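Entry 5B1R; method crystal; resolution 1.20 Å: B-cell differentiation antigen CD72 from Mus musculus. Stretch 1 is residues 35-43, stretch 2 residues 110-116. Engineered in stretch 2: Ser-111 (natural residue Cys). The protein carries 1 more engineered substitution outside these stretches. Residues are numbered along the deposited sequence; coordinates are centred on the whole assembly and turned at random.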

# COMPACT_ATOMS: atom_id res chain seq x y z
N SER A 35 2.53 13.51 -4.95
CA SER A 35 3.02 14.11 -6.19
C SER A 35 2.41 13.45 -7.43
O SER A 35 2.41 14.04 -8.52
CB SER A 35 4.56 14.07 -6.25
OG SER A 35 5.03 12.82 -6.71
N LEU A 36 1.88 12.24 -7.27
CA LEU A 36 1.15 11.54 -8.33
C LEU A 36 -0.36 11.75 -8.23
O LEU A 36 -1.13 11.01 -8.85
CB LEU A 36 1.45 10.04 -8.28
CG LEU A 36 2.91 9.61 -8.34
CD1 LEU A 36 3.04 8.08 -8.29
CD2 LEU A 36 3.59 10.18 -9.59
N SER A 37 -0.78 12.73 -7.43
CA SER A 37 -2.20 12.97 -7.16
C SER A 37 -2.85 11.68 -6.65
O SER A 37 -3.98 11.36 -6.98
CB SER A 37 -2.92 13.51 -8.39
OG SER A 37 -2.27 14.68 -8.84
N SER A 38 -2.09 10.95 -5.83
CA SER A 38 -2.49 9.65 -5.32
C SER A 38 -2.28 9.65 -3.82
O SER A 38 -1.91 10.67 -3.24
CB SER A 38 -1.65 8.56 -5.98
OG SER A 38 -1.89 8.55 -7.36
N LYS A 39 -2.49 8.51 -3.19
CA LYS A 39 -2.29 8.37 -1.75
C LYS A 39 -1.64 7.04 -1.49
O LYS A 39 -1.65 6.16 -2.33
CB LYS A 39 -3.62 8.47 -1.01
CG LYS A 39 -4.59 7.33 -1.29
CD LYS A 39 -5.92 7.46 -0.55
CE LYS A 39 -6.81 6.25 -0.84
NZ LYS A 39 -8.15 6.29 -0.17
N LEU A 40 -1.06 6.86 -0.31
CA LEU A 40 -0.60 5.53 0.08
C LEU A 40 -1.76 4.56 0.02
O LEU A 40 -2.88 4.87 0.44
CB LEU A 40 -0.06 5.57 1.49
CG LEU A 40 1.33 6.21 1.61
CD1 LEU A 40 1.60 6.59 3.06
CD2 LEU A 40 2.41 5.27 1.03
N ALA A 41 -1.49 3.36 -0.49
CA ALA A 41 -2.55 2.40 -0.70
C ALA A 41 -3.20 1.98 0.62
O ALA A 41 -2.52 1.76 1.63
CB ALA A 41 -2.00 1.19 -1.43
N ALA A 42 -4.53 1.85 0.58
CA ALA A 42 -5.32 1.64 1.78
C ALA A 42 -5.89 0.23 1.79
O ALA A 42 -6.58 -0.17 0.85
CB ALA A 42 -6.46 2.65 1.83
N PHE A 43 -5.60 -0.51 2.85
CA PHE A 43 -6.05 -1.89 3.01
C PHE A 43 -6.61 -2.11 4.42
O PHE A 43 -6.41 -3.16 5.01
CB PHE A 43 -4.90 -2.87 2.73
CG PHE A 43 -4.31 -2.71 1.36
CD1 PHE A 43 -5.07 -3.02 0.24
CD2 PHE A 43 -3.04 -2.19 1.20
CE1 PHE A 43 -4.54 -2.84 -1.03
CE2 PHE A 43 -2.50 -2.03 -0.07
CZ PHE A 43 -3.26 -2.34 -1.18
N PRO A 110 10.30 0.28 -0.23
CA PRO A 110 9.41 0.64 -1.35
C PRO A 110 8.00 0.90 -0.80
O PRO A 110 7.75 0.72 0.40
CB PRO A 110 9.44 -0.63 -2.22
CG PRO A 110 9.70 -1.74 -1.23
CD PRO A 110 10.66 -1.15 -0.22
N SER A 111 7.09 1.30 -1.67
CA SER A 111 5.76 1.68 -1.22
C SER A 111 4.73 1.37 -2.30
O SER A 111 5.09 1.05 -3.44
CB SER A 111 5.74 3.17 -0.87
OG SER A 111 6.09 3.97 -1.99
N ILE A 112 3.46 1.48 -1.93
CA ILE A 112 2.38 1.28 -2.89
C ILE A 112 1.47 2.49 -2.80
O ILE A 112 1.02 2.85 -1.69
CB ILE A 112 1.56 0.01 -2.61
CG1 ILE A 112 2.50 -1.20 -2.45
CG2 ILE A 112 0.52 -0.21 -3.71
CD1 ILE A 112 1.86 -2.42 -1.84
N CYS A 113 1.23 3.15 -3.93
CA CYS A 113 0.27 4.25 -4.01
C CYS A 113 -1.02 3.75 -4.64
O CYS A 113 -1.04 2.74 -5.35
CB CYS A 113 0.82 5.38 -4.88
SG CYS A 113 2.43 6.06 -4.44
N GLU A 114 -2.10 4.50 -4.42
CA GLU A 114 -3.32 4.23 -5.15
C GLU A 114 -3.97 5.53 -5.59
O GLU A 114 -3.89 6.56 -4.90
CB GLU A 114 -4.30 3.38 -4.35
CG GLU A 114 -5.06 4.07 -3.27
CD GLU A 114 -6.15 3.16 -2.72
OE1 GLU A 114 -5.82 2.28 -1.95
OE2 GLU A 114 -7.34 3.29 -3.07
N SER A 115 -4.62 5.45 -6.74
CA SER A 115 -5.42 6.55 -7.24
C SER A 115 -6.79 5.99 -7.59
O SER A 115 -7.02 4.77 -7.58
CB SER A 115 -4.78 7.15 -8.50
OG SER A 115 -4.97 6.29 -9.62
N GLU A 116 -7.72 6.86 -7.94
CA GLU A 116 -8.95 6.37 -8.51
C GLU A 116 -8.70 5.85 -9.94
O GLU A 116 -7.74 6.25 -10.60
CB GLU A 116 -10.06 7.43 -8.46
CG GLU A 116 -10.01 8.52 -9.52
CD GLU A 116 -9.02 9.66 -9.25
OE1 GLU A 116 -9.22 10.75 -9.81
OE2 GLU A 116 -8.04 9.47 -8.51
O HOH W 1 -9.22 3.22 -1.10

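The two stretches are joined by a short antiparallel β pairing, in which three main-chain hydrogen bonds are extended by a fourth from the backbone of Ala-42 to the carboxylate of Glu-114. Lys-39 and Glu-114 form the hydrogen-bonded pair: Lys-39 N donates to Glu-114 O at 2.9 Å, and Glu-114 N donates to Lys-39 O at 2.7 Å. One step further on, Leu-40 and Cys-113 make a non-hydrogen-bonded pair, their CA atoms 4.4 Å apart, and Ala-41 N then reaches Ile-112 O at 2.8 Å. All three bonds are nearly straight, with angles at hydrogen of 161-162°. Lys-39 O also lies 3.2 Å from Cys-113 CA, a CA-H...O contact beside its stronger bond to Glu-114 N.

Beyond Ala-41 the pairing is continued by a side chain. Glu-114, with chi1 p (76°) and chi2 t, runs alongside the first stretch and places OE1 2.9 Å from Ala-42 N, with an angle at hydrogen of 172°. A carboxylate suits this position because it supplies an acceptor for an amide that has no main-chain partner in the second stretch. Glu-114 is buried and loses more surface to the other stretch, 104 Å², than any other residue here; both of its carboxylate oxygens are also hydrogen-bonded elsewhere in the structure.

Lys-39 projects from the same face of the sheet as Glu-114. Its chain is extended beyond chi1, and its aliphatic part packs against the carboxylate, with Lys-39 CE 3.7 Å from Glu-114 CD. The charges are complementary, but Lys-39 NZ and Glu-114 OE2 are 4.3 Å apart, too far for a salt bridge. A water links them instead: the O of water 1 donates to Glu-114 OE2 at 2.7 Å and accepts a weak hydrogen bond from Lys-39 NZ at 3.4 Å. Lys-39 is exposed overall, yet its methylene chain lies along the side chain of the buried Glu-114.

Side-chain packing completes the interface, which buries 499 Å² in total. Ala-41 CB rests 3.7 Å from Ile-112 CG2, the small methyl fitting beside the branched side chain, and Leu-36 CD1 lies 4.4 Å from Cys-113 SG. Leu-40 starts away from the second stretch, but its end comes back to bring CD2 within 4.4 Å of CB of the engineered Ser-111. At the other end, Ser-38 points toward the second stretch, its CB 3.2 Å from Glu-114 O. Its hydroxyl is used within its own stretch, Ser-38 OG donating to Leu-36 O at 3.0 Å, a bond within the loop that precedes the strand.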